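Local coordinates for 5-carboxymethyl-2-hydroxymuconate delta-isomerase (Mycobacterium smegmatis, PDB 4PFZ), which probably works as a metal-dependent isomerase or acetylpyruvate hydrolase of the fumarylacetoacetate hydrolase family, at residues A57-A62 with I84-N89; E181-V186 with S240-G245; I233-T238 with P252-G257. All coordinates share one frame; numbering follows the deposited sequence. Where two conformers were deposited one is given.

Contact 1. Residues A57-A62 with I84-N89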
loop_
_atom_site.group_PDB
_atom_site.type_symbol
_atom_site.label_atom_id
_atom_site.label_comp_id
_atom_site.label_asym_id
_atom_site.label_seq_id
_atom_site.Cartn_x
_atom_site.Cartn_y
_atom_site.Cartn_z
ATOM N N ALA B 57 8.006 6.912 -1.642
ATOM C CA ALA B 57 6.954 6.234 -2.394
ATOM C C ALA B 57 5.663 6.164 -1.584
ATOM O O ALA B 57 5.690 5.799 -0.422
ATOM C CB ALA B 57 7.399 4.811 -2.789
ATOM N N SER B 58 4.542 6.489 -2.211
ATOM C CA SER B 58 3.245 6.322 -1.555
ATOM C C SER B 58 2.861 4.841 -1.523
ATOM O O SER B 58 2.247 4.349 -0.563
ATOM C CB SER B 58 2.165 7.145 -2.267
ATOM O OG SER B 58 1.593 6.435 -3.356
ATOM N N LYS B 59 3.212 4.128 -2.580
ATOM C CA LYS B 59 3.013 2.683 -2.609
ATOM C C LYS B 59 4.101 1.989 -3.414
ATOM O O LYS B 59 4.770 2.603 -4.256
ATOM C CB LYS B 59 1.630 2.315 -3.172
ATOM C CG LYS B 59 1.295 2.862 -4.555
ATOM C CD LYS B 59 -0.144 2.450 -4.951
ATOM C CE LYS B 59 -0.679 3.228 -6.157
ATOM N NZ LYS B 59 -0.488 4.697 -6.025
ATOM N N VAL B 60 4.263 0.706 -3.136
ATOM C CA VAL B 60 5.230 -0.103 -3.817
ATOM C C VAL B 60 4.478 -1.276 -4.385
ATOM O O VAL B 60 3.893 -2.047 -3.627
ATOM C CB VAL B 60 6.330 -0.605 -2.873
ATOM C CG1 VAL B 60 7.268 -1.574 -3.622
ATOM C CG2 VAL B 60 7.098 0.559 -2.294
ATOM N N ILE B 61 4.509 -1.413 -5.711
ATOM C CA ILE B 61 3.904 -2.544 -6.399
ATOM C C ILE B 61 5.007 -3.506 -6.795
ATOM O O ILE B 61 6.071 -3.085 -7.260
ATOM C CB ILE B 61 3.131 -2.112 -7.672
ATOM C CG1 ILE B 61 1.947 -1.240 -7.284
ATOM C CG2 ILE B 61 2.595 -3.320 -8.426
ATOM C CD1 ILE B 61 2.266 0.241 -7.206
ATOM N N ALA B 62 4.770 -4.792 -6.621
ATOM C CA ALA B 62 5.771 -5.748 -7.053
ATOM C C ALA B 62 5.147 -6.887 -7.831
ATOM O O ALA B 62 3.959 -7.156 -7.707
ATOM C CB ALA B 62 6.539 -6.277 -5.847
ATOM N N ILE B 84 0.327 -9.057 -9.675
ATOM C CA ILE B 84 0.925 -7.948 -8.939
ATOM C C ILE B 84 0.428 -7.916 -7.494
ATOM O O ILE B 84 -0.627 -8.467 -7.176
ATOM C CB ILE B 84 0.657 -6.587 -9.633
ATOM C CG1 ILE B 84 -0.839 -6.347 -9.812
ATOM C CG2 ILE B 84 1.393 -6.518 -10.983
ATOM C CD1 ILE B 84 -1.188 -4.939 -10.263
ATOM N N PHE B 85 1.219 -7.313 -6.616
ATOM C CA PHE B 85 0.849 -7.156 -5.207
ATOM C C PHE B 85 1.501 -5.889 -4.623
ATOM O O PHE B 85 2.217 -5.172 -5.321
ATOM C CB PHE B 85 1.241 -8.401 -4.385
ATOM C CG PHE B 85 2.716 -8.750 -4.458
ATOM C CD1 PHE B 85 3.209 -9.527 -5.484
ATOM C CD2 PHE B 85 3.597 -8.297 -3.491
ATOM C CE1 PHE B 85 4.565 -9.850 -5.559
ATOM C CE2 PHE B 85 4.951 -8.611 -3.564
ATOM C CZ PHE B 85 5.430 -9.392 -4.593
ATOM N N LEU B 86 1.226 -5.606 -3.352
ATOM C CA LEU B 86 1.686 -4.375 -2.712
ATOM C C LEU B 86 2.626 -4.676 -1.545
ATOM O O LEU B 86 2.429 -5.648 -0.826
ATOM C CB LEU B 86 0.491 -3.553 -2.192
ATOM C CG LEU B 86 -0.370 -2.876 -3.251
ATOM C CD1 LEU B 86 -1.638 -2.320 -2.612
ATOM C CD2 LEU B 86 0.421 -1.767 -3.958
ATOM N N LYS B 87 3.645 -3.840 -1.382
ATOM C CA LYS B 87 4.445 -3.801 -0.153
ATOM C C LYS B 87 4.170 -2.444 0.472
ATOM O O LYS B 87 4.055 -1.453 -0.243
ATOM C CB LYS B 87 5.937 -4.011 -0.451
ATOM C CG LYS B 87 6.266 -5.401 -0.984
ATOM C CD LYS B 87 7.720 -5.517 -1.511
ATOM C CE LYS B 87 8.793 -5.365 -0.425
ATOM N NZ LYS B 87 9.113 -6.650 0.282
ATOM N N PRO B 88 3.971 -2.393 1.802
ATOM C CA PRO B 88 3.724 -1.089 2.414
ATOM C C PRO B 88 4.937 -0.187 2.368
ATOM O O PRO B 88 6.050 -0.683 2.470
ATOM C CB PRO B 88 3.379 -1.442 3.866
ATOM C CG PRO B 88 4.171 -2.703 4.137
ATOM C CD PRO B 88 4.176 -3.456 2.806
ATOM N N ASN B 89 4.740 1.119 2.241
ATOM C CA ASN B 89 5.899 1.999 2.144
ATOM C C ASN B 89 6.645 2.106 3.484
ATOM O O ASN B 89 7.769 2.605 3.540
ATOM C CB ASN B 89 5.499 3.379 1.597
ATOM C CG ASN B 89 4.579 4.162 2.515
ATOM O OD1 ASN B 89 4.253 3.738 3.623
ATOM N ND2 ASN B 89 4.167 5.340 2.050
HETATM O O HOH W 1 2.191 2.223 1.266
HETATM O O HOH W 2 2.043 -0.116 -1.116
#

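Contact 2. Residues E181-V186 with S240-G245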
loop_
_atom_site.group_PDB
_atom_site.type_symbol
_atom_site.label_atom_id
_atom_site.label_comp_id
_atom_site.label_asym_id
_atom_site.label_seq_id
_atom_site.Cartn_x
_atom_site.Cartn_y
_atom_site.Cartn_z
ATOM N N GLU B 181 22.370 -6.324 -16.793
ATOM C CA GLU B 181 22.583 -7.416 -15.854
ATOM C C GLU B 181 22.127 -7.044 -14.449
ATOM O O GLU B 181 22.400 -5.943 -13.967
ATOM C CB GLU B 181 24.059 -7.838 -15.811
ATOM C CG GLU B 181 24.292 -9.013 -14.868
ATOM C CD GLU B 181 25.747 -9.218 -14.515
ATOM O OE1 GLU B 181 26.444 -9.886 -15.294
ATOM O OE2 GLU B 181 26.184 -8.728 -13.451
ATOM N N LEU B 182 21.435 -7.985 -13.813
ATOM C CA LEU B 182 21.031 -7.906 -12.417
ATOM C C LEU B 182 21.714 -9.035 -11.648
ATOM O O LEU B 182 21.710 -10.183 -12.097
ATOM C CB LEU B 182 19.507 -8.012 -12.296
ATOM C CG LEU B 182 18.890 -8.190 -10.908
ATOM C CD1 LEU B 182 19.286 -7.046 -10.014
ATOM C CD2 LEU B 182 17.369 -8.264 -11.011
ATOM N N ARG B 183 22.339 -8.722 -10.521
ATOM C CA ARG B 183 22.952 -9.779 -9.728
ATOM C C ARG B 183 22.924 -9.470 -8.241
ATOM O O ARG B 183 22.963 -8.305 -7.825
ATOM C CB ARG B 183 24.391 -10.044 -10.189
ATOM C CG ARG B 183 25.433 -9.078 -9.665
ATOM C CD ARG B 183 26.846 -9.572 -10.017
ATOM N NE ARG B 183 27.868 -8.760 -9.365
ATOM C CZ ARG B 183 28.414 -7.676 -9.906
ATOM N NH1 ARG B 183 28.043 -7.278 -11.119
ATOM N NH2 ARG B 183 29.336 -6.995 -9.242
ATOM N N THR B 184 22.829 -10.532 -7.449
ATOM C CA THR B 184 22.723 -10.423 -5.990
ATOM C C THR B 184 23.901 -11.159 -5.385
ATOM O O THR B 184 24.187 -12.282 -5.782
ATOM C CB THR B 184 21.409 -11.029 -5.461
ATOM O OG1 THR B 184 20.303 -10.441 -6.142
ATOM C CG2 THR B 184 21.238 -10.789 -3.933
ATOM N N GLU B 185 24.602 -10.529 -4.450
ATOM C CA GLU B 185 25.638 -11.245 -3.716
ATOM C C GLU B 185 25.326 -11.246 -2.230
ATOM O O GLU B 185 24.839 -10.258 -1.687
ATOM C CB GLU B 185 27.016 -10.634 -3.973
ATOM C CG GLU B 185 27.351 -10.559 -5.457
ATOM C CD GLU B 185 28.656 -9.854 -5.734
ATOM O OE1 GLU B 185 29.288 -9.372 -4.766
ATOM O OE2 GLU B 185 29.051 -9.782 -6.917
ATOM N N VAL B 186 25.588 -12.383 -1.597
ATOM C CA VAL B 186 25.517 -12.514 -0.152
ATOM C C VAL B 186 26.925 -12.760 0.387
ATOM O O VAL B 186 27.555 -13.766 0.043
ATOM C CB VAL B 186 24.569 -13.658 0.256
ATOM C CG1 VAL B 186 24.453 -13.743 1.774
ATOM C CG2 VAL B 186 23.200 -13.443 -0.369
ATOM N N SER B 240 24.201 -7.571 -1.313
ATOM C CA SER B 240 24.496 -6.537 -2.293
ATOM C C SER B 240 23.887 -6.860 -3.650
ATOM O O SER B 240 24.177 -7.898 -4.241
ATOM C CB SER B 240 26.001 -6.339 -2.423
ATOM O OG SER B 240 26.500 -5.665 -1.284
ATOM N N ILE B 241 23.037 -5.961 -4.134
ATOM C CA ILE B 241 22.381 -6.144 -5.421
ATOM C C ILE B 241 22.911 -5.111 -6.397
ATOM O O ILE B 241 22.858 -3.912 -6.136
ATOM C CB ILE B 241 20.849 -6.011 -5.311
ATOM C CG1 ILE B 241 20.308 -7.009 -4.281
ATOM C CG2 ILE B 241 20.203 -6.228 -6.681
ATOM C CD1 ILE B 241 18.996 -6.593 -3.665
ATOM N N THR B 242 23.431 -5.592 -7.513
ATOM C CA THR B 242 24.037 -4.729 -8.492
ATOM C C THR B 242 23.249 -4.778 -9.788
ATOM O O THR B 242 22.961 -5.846 -10.330
ATOM C CB THR B 242 25.509 -5.122 -8.753
ATOM O OG1 THR B 242 26.265 -4.938 -7.548
ATOM C CG2 THR B 242 26.108 -4.255 -9.846
ATOM N N VAL B 243 22.892 -3.609 -10.287
ATOM C CA VAL B 243 22.313 -3.544 -11.617
ATOM C C VAL B 243 23.242 -2.775 -12.520
ATOM O O VAL B 243 23.719 -1.697 -12.166
ATOM C CB VAL B 243 20.928 -2.888 -11.606
ATOM C CG1 VAL B 243 20.348 -2.808 -13.009
ATOM C CG2 VAL B 243 20.006 -3.671 -10.707
ATOM N N GLU B 244 23.513 -3.362 -13.680
ATOM C CA GLU B 244 24.344 -2.739 -14.684
ATOM C C GLU B 244 23.809 -1.360 -15.056
ATOM O O GLU B 244 22.643 -1.220 -15.419
ATOM C CB GLU B 244 24.412 -3.633 -15.920
ATOM C CG GLU B 244 25.246 -3.077 -17.047
ATOM C CD GLU B 244 25.304 -4.017 -18.237
ATOM O OE1 GLU B 244 24.638 -5.074 -18.198
ATOM O OE2 GLU B 244 26.020 -3.693 -19.211
ATOM N N GLY B 245 24.658 -0.348 -14.939
ATOM C CA GLY B 245 24.301 0.988 -15.374
ATOM C C GLY B 245 23.575 1.786 -14.306
ATOM O O GLY B 245 23.215 2.943 -14.528
#

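Contact 3. Residues I233-T238 with P252-G257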
loop_
_atom_site.group_PDB
_atom_site.type_symbol
_atom_site.label_atom_id
_atom_site.label_comp_id
_atom_site.label_asym_id
_atom_site.label_seq_id
_atom_site.Cartn_x
_atom_site.Cartn_y
_atom_site.Cartn_z
ATOM N N ILE B 233 18.845 -15.143 4.110
ATOM C CA ILE B 233 19.768 -14.190 4.710
ATOM C C ILE B 233 19.648 -14.310 6.228
ATOM O O ILE B 233 18.546 -14.489 6.761
ATOM C CB ILE B 233 19.481 -12.750 4.246
ATOM C CG1 ILE B 233 18.041 -12.352 4.571
ATOM C CG2 ILE B 233 19.691 -12.631 2.743
ATOM C CD1 ILE B 233 17.731 -10.909 4.229
ATOM N N GLU B 234 20.778 -14.231 6.918
ATOM C CA GLU B 234 20.809 -14.443 8.362
ATOM C C GLU B 234 21.549 -13.317 9.059
ATOM O O GLU B 234 22.258 -12.549 8.415
ATOM C CB GLU B 234 21.469 -15.785 8.695
ATOM C CG GLU B 234 20.697 -17.012 8.227
ATOM C CD GLU B 234 19.405 -17.236 9.002
ATOM O OE1 GLU B 234 19.260 -16.672 10.112
ATOM O OE2 GLU B 234 18.534 -17.981 8.498
ATOM N N ASP B 235 21.370 -13.228 10.377
ATOM C CA ASP B 235 22.058 -12.240 11.214
ATOM C C ASP B 235 23.562 -12.160 10.879
ATOM O O ASP B 235 24.271 -13.167 10.890
ATOM C CB ASP B 235 21.832 -12.593 12.693
ATOM C CG ASP B 235 22.504 -11.623 13.655
ATOM O OD1 ASP B 235 22.030 -10.474 13.787
ATOM O OD2 ASP B 235 23.486 -12.027 14.320
ATOM N N GLY B 236 24.035 -10.961 10.554
ATOM C CA GLY B 236 25.436 -10.754 10.230
ATOM C C GLY B 236 25.784 -10.822 8.750
ATOM O O GLY B 236 26.930 -10.547 8.368
ATOM N N ASP B 237 24.814 -11.179 7.907
ATOM C CA ASP B 237 25.044 -11.160 6.459
ATOM C C ASP B 237 25.057 -9.747 5.895
ATOM O O ASP B 237 24.558 -8.803 6.507
ATOM C CB ASP B 237 23.982 -11.958 5.701
ATOM C CG ASP B 237 24.123 -13.450 5.877
ATOM O OD1 ASP B 237 25.209 -13.912 6.300
ATOM O OD2 ASP B 237 23.134 -14.157 5.574
ATOM N N THR B 238 25.632 -9.623 4.706
ATOM C CA THR B 238 25.516 -8.414 3.912
ATOM C C THR B 238 24.984 -8.838 2.549
ATOM O O THR B 238 25.501 -9.779 1.946
ATOM C CB THR B 238 26.871 -7.674 3.760
ATOM O OG1 THR B 238 27.446 -7.428 5.052
ATOM C CG2 THR B 238 26.675 -6.351 3.057
ATOM N N PRO B 252 23.197 -4.423 5.416
ATOM C CA PRO B 252 23.530 -5.478 6.364
ATOM C C PRO B 252 22.239 -6.118 6.862
ATOM O O PRO B 252 21.158 -5.603 6.577
ATOM C CB PRO B 252 24.263 -4.736 7.484
ATOM C CG PRO B 252 23.654 -3.372 7.466
ATOM C CD PRO B 252 23.385 -3.080 5.993
ATOM N N VAL B 253 22.368 -7.229 7.579
ATOM C CA VAL B 253 21.219 -7.987 8.061
ATOM C C VAL B 253 21.395 -8.312 9.537
ATOM O O VAL B 253 22.458 -8.764 9.955
ATOM C CB VAL B 253 21.041 -9.299 7.259
ATOM C CG1 VAL B 253 19.838 -10.095 7.758
ATOM C CG2 VAL B 253 20.891 -8.993 5.782
ATOM N N VAL B 254 20.348 -8.076 10.318
ATOM C CA VAL B 254 20.357 -8.367 11.749
ATOM C C VAL B 254 19.071 -9.095 12.115
ATOM O O VAL B 254 17.996 -8.739 11.618
ATOM C CB VAL B 254 20.483 -7.072 12.599
ATOM C CG1 VAL B 254 20.177 -7.340 14.070
ATOM C CG2 VAL B 254 21.869 -6.455 12.443
ATOM N N ARG B 255 19.154 -10.115 12.969
ATOM C CA ARG B 255 17.914 -10.711 13.459
ATOM C C ARG B 255 17.535 -10.143 14.826
ATOM O O ARG B 255 18.381 -9.976 15.706
ATOM C CB ARG B 255 17.994 -12.238 13.534
ATOM C CG ARG B 255 16.614 -12.862 13.829
ATOM C CD ARG B 255 16.620 -14.379 13.818
ATOM N NE ARG B 255 16.930 -14.942 12.504
ATOM C CZ ARG B 255 16.027 -15.190 11.557
ATOM N NH1 ARG B 255 14.748 -14.907 11.761
ATOM N NH2 ARG B 255 16.404 -15.717 10.398
ATOM N N LYS B 256 16.248 -9.844 14.976
ATOM C CA LYS B 256 15.692 -9.280 16.199
ATOM C C LYS B 256 15.654 -10.318 17.305
ATOM O O LYS B 256 15.494 -11.505 17.037
ATOM C CB LYS B 256 14.281 -8.734 15.946
ATOM N N GLY B 257 15.792 -9.860 18.544
ATOM C CA GLY B 257 15.764 -10.745 19.693
ATOM C C GLY B 257 14.395 -11.361 19.900
ATOM O O GLY B 257 13.405 -10.892 19.344
#

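Contact 1. Residues A57-A62 with I84-N89
The backbone carbonyl of A57 is gripped by the side-chain amide of N89: ND2 donates to A57 O at 2.9 Å, lying in the plane of that carbonyl, while the oxygen stays near the amide's own plane. N89 CG stands between its backbone N and carbonyl carbon (chi1 65°), the rotation that turns the amide onto A57. S58 O accepts a hydrogen bond from a water that in turn accepts one from N89 N. K59, deposited in two conformers, leads away, its NZ paired with D220. At V60 the antiparallel pairing is half direct and half through water. K87 N reaches V60 O at 2.9 Å, with 167° at the hydrogen, and a second water accepts from V60 N and donates to K87 O. I61 turns to the other face of the strand pair, where its CG1 lies 3.7 Å from CD2 of L86 and its CG2 rests on CB of I84. M156 of the second subunit packs on I84 and L86. A62 N bonds F85 O at 2.9 Å, and F85 N bonds A62 O at 3.0 Å. CB of A62 makes a CH-pi contact over the face of the F85 ring, 4.0 Å from its centroid, and A62 O lies over the rim, 3.3 Å from CD1. W155 meets the ring edge-to-face. Toward A57, water and an amide bridge the backbones; the pairing itself carries K87, whose NZ meets D142 and the carbonyls of K159 and F164. D142 probably matches the metal-binding aspartate of the family, so the strand pair would place K87 beside that site.

Contact 2. Residues E181-V186 with S240-G245
The guanidinium of R183 lies flat against T242, whose CB sits 4.0 Å above the plane over its centre, with CG2 3.8 Å from NH1. The edge of the group is taken by carboxylates of its own strand: NE donates to E185 OE2 at 2.9 Å, in the guanidinium plane but from above the E185 carboxylate, and NH1 reaches E181 OE2 in a weak, 3.3 Å salt bridge. An extended chain from CG to NE carries R183 out between the two glutamates, giving a salt-bridge network along one strand that leans on the other. The E244 carboxylate does a different job. Its OE1 uses the anti lone pair to accept E181 N at 2.9 Å, while E244 N returns a bond to E181 O, and the glutamate thereby continues the pairing past the end of strand 238-243. Between these points R183 with T242 and E185 with S240 are regular hydrogen-bonded antiparallel pairs. On the opposite face L182 CD1 fits against both V243 CG2, at 3.5 Å, and I241 CG2, at 3.6 Å, and I241 CG1 also meets T184. Below that face I241 and V243 pack on I139 of strand 134-145, L182 on Y67 and P227, and T184 on H110. In the sheet, strand 189-195 flanks 181-186, with Q192 binding T184 OG1, and strand 247-255 flanks 238-243, where T248 and T250 bind the hydroxyls of T242 and S240.

Contact 3. Residues I233-T238 with P252-G257
P252 faces T238 as a non-hydrogen-bonded antiparallel pair, their CA atoms 4.3 Å apart, the last regular pair before a bulge. V253 follows and is the main apolar element. Its N-H makes a weak bond to D237 O, bent to 126° at the hydrogen, while G236 N bonds V253 O at 2.8 Å, a straighter bond though tilted from the carbonyl plane. With CG1 anti to the backbone N (chi1 -180°), the valine spreads its two methyls along the loop: CG1 lies 3.5 Å from E234 O, and CG2 touches CD1 of I233 at 4.0 Å, the two side chains crossing at about a right angle. I99, L101 and V239 also pack on V253. CB of V254 leads away from the loop, yet CA and CG1 pass close to D235 OD1. That same oxygen accepts R255 N at 3.0 Å, on its anti side and somewhat out of the carboxylate plane, and so stands in for a backbone acceptor. R255 then bends at its third torsion (chi3 -65°), bringing NH2 to E234 OE1 in a 3.0 Å salt bridge. The oxygen lies near the guanidinium plane, but the approach is from above the carboxylate. NH1 is taken by A105 O. Opposite the strand, E234 to D237 form a type II beta turn: D237 N binds E234 O, G236 has the positive phi that this turn favours in a glycine, and D237 OD2 accepts E234 N at 2.7 Å. The arrangement is a type II turn running into a G1 beta bulge, G236 and D237 together opposite V253 and the second closing bond weak, at the start of strand 238-243 in its hairpin with 247-255.

Overall arrangement
Contacts 2 and 3 share one sheet: 238-243 pairs with 181-186 on one side and with 247-255 on the other, and the segments of the two contacts alternate along the chain. Their centres are 19 Å apart, yet they touch where V186 CG1 packs 4.0 Å from D237 OD2. Contact 1 lies across the chain's centre from contact 2, their centres 21 Å and nearest atoms about 11 Å apart; to contact 3 the centres are 23 Å apart. Contact 1 alone reaches the second subunit. Strand 134-145 links contacts 1 and 2: I139 meets I241 and V243, and D142, probably of the family metal site, meets K87. H110, touched by T184 and V186, lies on the neighbouring strand 108-118.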